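Local coordinates for high-potential iron-sulfur protein (Rhodoferax fermentans, PDB 1HLQ), which carries electrons through a [4Fe-4S] cluster of high redox potential, competent in photosynthetic electron transfer to the oxidized cytochrome bc1 complex via the membrane-bound c-type tetraheme, at residues A[42-46]-A[47-51]; A[65-68]-A[69-73]. All coordinates share one frame; numbering follows the deposited sequence. Where two conformers were deposited one is given.

Contact 1 of 2, residues A[42-46]-A[47-51]; sequences ALYQG and KTAPQ. With SF4 (iron/sulfur cluster), chain G.
A type II' beta turn from Gly-46 to Ala-49 folds residues 47-51 back against the ring of Tyr-44, a residue of the iron-sulfur cluster pocket. Ala-49 N closes the turn on Gly-46 O at 3.0 Å, with 151° at the hydrogen. Lys-47 sits at the first corner with positive phi (53°). The Tyr-44 ring lies inside the bend: Gly-46 N stands 3.4 Å over the centre of one face, while Lys-47 O and Ala-49 O line the edge. A chi1 of -176° swings the Tyr-44 ring out toward the turn and leaves Tyr-44 CB 3.7 Å from S4 of the cluster. At the far end Tyr-44 OH donates to Ala-49 O at 2.9 Å, coming from above the carbonyl plane. Replacing Tyr-44 with an alanine would probably leave Ala-49 O without this donor and open a gap between the turn and the cluster. Leu-43 CD1 touches S1 of the cluster at 3.7 Å, and Leu-43 also packs on Leu-56 of the second subunit. A water joins the two segments, donating to Tyr-44 O at 2.8 Å and accepting from Lys-47 N at 2.9 Å.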
loop_
_atom_site.group_PDB
_atom_site.type_symbol
_atom_site.label_atom_id
_atom_site.label_comp_id
_atom_site.label_asym_id
_atom_site.label_seq_id
_atom_site.Cartn_x
_atom_site.Cartn_y
_atom_site.Cartn_z
ATOM N N ALA A 42 -5.409 -7.720 10.948
ATOM C CA ALA A 42 -5.283 -8.896 10.094
ATOM C C ALA A 42 -4.062 -8.856 9.198
ATOM O O ALA A 42 -3.603 -9.883 8.677
ATOM C CB ALA A 42 -6.548 -9.052 9.259
ATOM N N LEU A 43 -3.492 -7.683 8.938
ATOM C CA LEU A 43 -2.346 -7.533 8.057
ATOM C C LEU A 43 -1.011 -7.688 8.762
ATOM O O LEU A 43 -0.014 -7.996 8.084
ATOM C CB LEU A 43 -2.422 -6.199 7.302
ATOM C CG LEU A 43 -3.691 -6.009 6.459
ATOM C CD1 LEU A 43 -3.676 -4.670 5.746
ATOM C CD2 LEU A 43 -3.890 -7.143 5.467
ATOM N N TYR A 44 -0.960 -7.522 10.071
ATOM C CA TYR A 44 0.300 -7.603 10.811
ATOM C C TYR A 44 0.919 -8.991 10.686
ATOM O O TYR A 44 0.228 -9.996 10.883
ATOM C CB TYR A 44 0.097 -7.236 12.264
ATOM C CG TYR A 44 1.324 -7.192 13.144
ATOM C CD1 TYR A 44 1.407 -7.975 14.283
ATOM C CD2 TYR A 44 2.383 -6.330 12.861
ATOM C CE1 TYR A 44 2.520 -7.910 15.103
ATOM C CE2 TYR A 44 3.489 -6.262 13.680
ATOM C CZ TYR A 44 3.555 -7.055 14.806
ATOM O OH TYR A 44 4.646 -7.008 15.637
ATOM N N GLN A 45 2.233 -9.032 10.441
ATOM C CA GLN A 45 2.889 -10.334 10.281
ATOM C C GLN A 45 3.795 -10.708 11.434
ATOM O O GLN A 45 4.361 -11.816 11.457
ATOM C CB GLN A 45 3.702 -10.323 8.974
ATOM C CG GLN A 45 2.929 -9.939 7.741
ATOM C CD GLN A 45 3.649 -9.929 6.418
ATOM O OE1 GLN A 45 3.025 -9.850 5.346
ATOM N NE2 GLN A 45 4.979 -10.025 6.411
ATOM N N GLY A 46 3.904 -9.877 12.459
ATOM C CA GLY A 46 4.768 -10.126 13.586
ATOM C C GLY A 46 4.302 -11.022 14.706
ATOM O O GLY A 46 5.021 -11.200 15.703
ATOM N N LYS A 47 3.087 -11.545 14.609
ATOM C CA LYS A 47 2.488 -12.380 15.642
ATOM C C LYS A 47 2.506 -11.728 17.013
ATOM O O LYS A 47 1.931 -10.650 17.194
ATOM C CB LYS A 47 3.141 -13.766 15.659
ATOM C CG LYS A 47 2.872 -14.557 14.394
ATOM C CD LYS A 47 3.589 -15.903 14.414
ATOM C CE LYS A 47 3.616 -16.504 13.019
ATOM N NZ LYS A 47 4.253 -17.858 13.036
ATOM N N THR A 48 3.127 -12.344 18.025
ATOM C CA THR A 48 3.183 -11.812 19.366
ATOM C C THR A 48 4.375 -10.887 19.611
ATOM O O THR A 48 4.476 -10.332 20.707
ATOM C CB THR A 48 3.232 -12.921 20.444
ATOM O OG1 THR A 48 4.541 -13.507 20.424
ATOM C CG2 THR A 48 2.195 -13.995 20.164
ATOM N N ALA A 49 5.234 -10.705 18.620
ATOM C CA ALA A 49 6.394 -9.827 18.774
ATOM C C ALA A 49 5.992 -8.364 18.888
ATOM O O ALA A 49 4.995 -7.918 18.329
ATOM C CB ALA A 49 7.331 -9.988 17.586
ATOM N N PRO A 50 6.815 -7.558 19.535
ATOM C CA PRO A 50 6.554 -6.143 19.721
ATOM C C PRO A 50 6.747 -5.283 18.492
ATOM O O PRO A 50 6.364 -4.113 18.506
ATOM C CB PRO A 50 7.465 -5.726 20.865
ATOM C CG PRO A 50 8.595 -6.705 20.815
ATOM C CD PRO A 50 8.041 -7.989 20.272
ATOM N N GLN A 51 7.288 -5.811 17.418
ATOM C CA GLN A 51 7.456 -5.164 16.131
ATOM C C GLN A 51 7.554 -6.260 15.075
ATOM O O GLN A 51 7.858 -7.417 15.403
ATOM C CB GLN A 51 8.615 -4.191 16.095
ATOM C CG GLN A 51 9.970 -4.709 15.727
ATOM C CD GLN A 51 10.526 -5.916 16.423
ATOM O OE1 GLN A 51 10.346 -6.207 17.597
ATOM N NE2 GLN A 51 11.273 -6.693 15.637
HETATM FE FE1 SF4 G . -0.472 -1.762 11.568
HETATM FE FE2 SF4 G . -2.451 -3.045 10.166
HETATM FE FE3 SF4 G . -0.083 -2.478 8.992
HETATM FE FE4 SF4 G . -1.804 -0.487 9.606
HETATM S S1 SF4 G . -2.225 -2.189 8.107
HETATM S S2 SF4 G . 0.492 -0.458 10.023
HETATM S S3 SF4 G . -2.747 -1.228 11.571
HETATM S S4 SF4 G . -0.332 -3.914 10.743
HETATM O O HOH W 1 0.940 -11.960 12.680
#

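Contact 2 of 2, residues A[65-68]-A[69-73]; sequences KGWC and SAWAK. With SF4 (iron/sulfur cluster), chain G.
Cys-68 SG binds an iron of the cluster, FE4, at 2.3 Å, and the type I beta turn from Cys-68 to Trp-71 wraps round that ligand. The turn is closed by Trp-71 N, which donates to Cys-68 O at 3.0 Å from above the carbonyl plane. A second backbone donor turns to the sulfur itself: Ala-70 N lies 3.4 Å from Cys-68 SG, with 151° at the hydrogen. The thiolate is placed for both partners by a chi1 of 86°, which sets SG between the backbone N and the carbonyl carbon. Packing is dense along this buried turn. Ser-69 CA makes an off-centre CH-pi contact with the six-membered ring of Trp-67, approaching closest at CH2 (3.6 Å), and Ser-69 N stands over the same face near the rim. Trp-67 NE1 meets Trp-71 CB at 3.6 Å, yet the two indoles are slid so far apart that they barely overlap. NE1 of Trp-67 hydrogen-bonds to Gln-36, and that of Trp-71 to Thr-40. The solvent side is looser: Lys-65 is exposed and makes no contact with 69-73, whereas Ala-70 packs on Ala-72 of the second subunit. Toward the cluster, Trp-71 CD1 lies 3.8 Å from S3 with the indole edge turned to it, and Ala-70 CB is 4.0 Å from S1. An N-H donated to an iron-bound thiolate, inside an otherwise largely apolar lining, is likely to draw negative charge from the sulfur and so help tune the cluster's redox potential.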
loop_
_atom_site.group_PDB
_atom_site.type_symbol
_atom_site.label_atom_id
_atom_site.label_comp_id
_atom_site.label_asym_id
_atom_site.label_seq_id
_atom_site.Cartn_x
_atom_site.Cartn_y
_atom_site.Cartn_z
ATOM N N LYS A 65 2.153 -2.028 18.899
ATOM C CA LYS A 65 1.351 -1.074 19.620
ATOM C C LYS A 65 0.776 0.005 18.711
ATOM O O LYS A 65 -0.022 0.840 19.134
ATOM C CB LYS A 65 2.250 -0.265 20.592
ATOM C CG LYS A 65 2.623 -0.942 21.881
ATOM C CD LYS A 65 3.545 -0.085 22.734
ATOM C CE LYS A 65 2.923 1.245 23.110
ATOM N NZ LYS A 65 3.602 1.800 24.312
ATOM N N GLY A 66 1.250 0.061 17.464
ATOM C CA GLY A 66 0.922 1.070 16.496
ATOM C C GLY A 66 -0.432 0.932 15.823
ATOM O O GLY A 66 -1.247 0.098 16.191
ATOM N N TRP A 67 -0.682 1.768 14.821
ATOM C CA TRP A 67 -1.958 1.805 14.123
ATOM C C TRP A 67 -1.822 2.603 12.833
ATOM O O TRP A 67 -1.028 3.524 12.727
ATOM C CB TRP A 67 -2.982 2.546 15.014
ATOM C CG TRP A 67 -4.367 2.639 14.448
ATOM C CD1 TRP A 67 -5.372 1.735 14.609
ATOM C CD2 TRP A 67 -4.905 3.687 13.644
ATOM N NE1 TRP A 67 -6.511 2.135 13.941
ATOM C CE2 TRP A 67 -6.246 3.342 13.341
ATOM C CE3 TRP A 67 -4.401 4.891 13.138
ATOM C CZ2 TRP A 67 -7.069 4.148 12.559
ATOM C CZ3 TRP A 67 -5.219 5.687 12.356
ATOM C CH2 TRP A 67 -6.538 5.316 12.085
ATOM N N CYS A 68 -2.647 2.230 11.862
ATOM C CA CYS A 68 -2.789 3.037 10.655
ATOM C C CYS A 68 -4.240 2.898 10.191
ATOM O O CYS A 68 -4.997 2.069 10.698
ATOM C CB CYS A 68 -1.799 2.758 9.545
ATOM S SG CYS A 68 -2.316 1.423 8.443
ATOM N N SER A 69 -4.608 3.754 9.239
ATOM C CA SER A 69 -6.001 3.831 8.798
ATOM C C SER A 69 -6.490 2.573 8.125
ATOM O O SER A 69 -7.711 2.389 8.007
ATOM C CB SER A 69 -6.056 5.018 7.818
ATOM O OG SER A 69 -7.349 5.276 7.330
ATOM N N ALA A 70 -5.620 1.695 7.652
ATOM C CA ALA A 70 -5.970 0.433 7.057
ATOM C C ALA A 70 -6.227 -0.664 8.077
ATOM O O ALA A 70 -6.436 -1.821 7.684
ATOM C CB ALA A 70 -4.876 -0.022 6.085
ATOM N N TRP A 71 -6.165 -0.338 9.386
ATOM C CA TRP A 71 -6.376 -1.363 10.396
ATOM C C TRP A 71 -7.527 -2.283 10.019
ATOM O O TRP A 71 -8.628 -1.771 9.792
ATOM C CB TRP A 71 -6.605 -0.737 11.774
ATOM C CG TRP A 71 -6.793 -1.797 12.813
ATOM C CD1 TRP A 71 -5.811 -2.412 13.526
ATOM C CD2 TRP A 71 -8.034 -2.364 13.246
ATOM N NE1 TRP A 71 -6.343 -3.359 14.360
ATOM C CE2 TRP A 71 -7.717 -3.338 14.220
ATOM C CE3 TRP A 71 -9.375 -2.146 12.906
ATOM C CZ2 TRP A 71 -8.680 -4.106 14.860
ATOM C CZ3 TRP A 71 -10.323 -2.909 13.555
ATOM C CH2 TRP A 71 -9.975 -3.862 14.516
ATOM N N ALA A 72 -7.244 -3.571 9.952
ATOM C CA ALA A 72 -8.201 -4.530 9.429
ATOM C C ALA A 72 -8.631 -5.524 10.486
ATOM O O ALA A 72 -7.810 -6.298 10.955
ATOM C CB ALA A 72 -7.560 -5.205 8.220
ATOM N N LYS A 73 -9.907 -5.473 10.855
ATOM C CA LYS A 73 -10.441 -6.405 11.852
ATOM C C LYS A 73 -10.373 -7.804 11.252
ATOM O O LYS A 73 -10.664 -7.984 10.069
ATOM C CB LYS A 73 -11.859 -5.983 12.219
ATOM C CG LYS A 73 -12.475 -6.645 13.444
ATOM C CD LYS A 73 -13.419 -7.766 13.019
ATOM C CE LYS A 73 -14.248 -8.292 14.183
ATOM N NZ LYS A 73 -15.293 -7.310 14.607
HETATM FE FE1 SF4 G . -0.472 -1.762 11.568
HETATM FE FE2 SF4 G . -2.451 -3.045 10.166
HETATM FE FE3 SF4 G . -0.083 -2.478 8.992
HETATM FE FE4 SF4 G . -1.804 -0.487 9.606
HETATM S S1 SF4 G . -2.225 -2.189 8.107
HETATM S S2 SF4 G . 0.492 -0.458 10.023
HETATM S S3 SF4 G . -2.747 -1.228 11.571
HETATM S S4 SF4 G . -0.332 -3.914 10.743
#

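Overall arrangement
From the N terminus the chain passes helix 10-14 and the first cluster cysteines, Cys-38 and Cys-41, before reaching contact 1, whose turn bends the loop into strand 51-52. That strand pairs antiparallel with 62-63, after which the chain enters contact 2 and supplies the last cluster ligand. The two contacts are in series, neither nesting nor crossing, and each closes only a short local turn. Their centres are about 11 Å apart, and both border the same cluster. They also touch directly: Ala-42 N and Ala-72 O, 2.8 Å apart in a probable hydrogen bond, tie the start of residues 42-46 to the C-terminal segment.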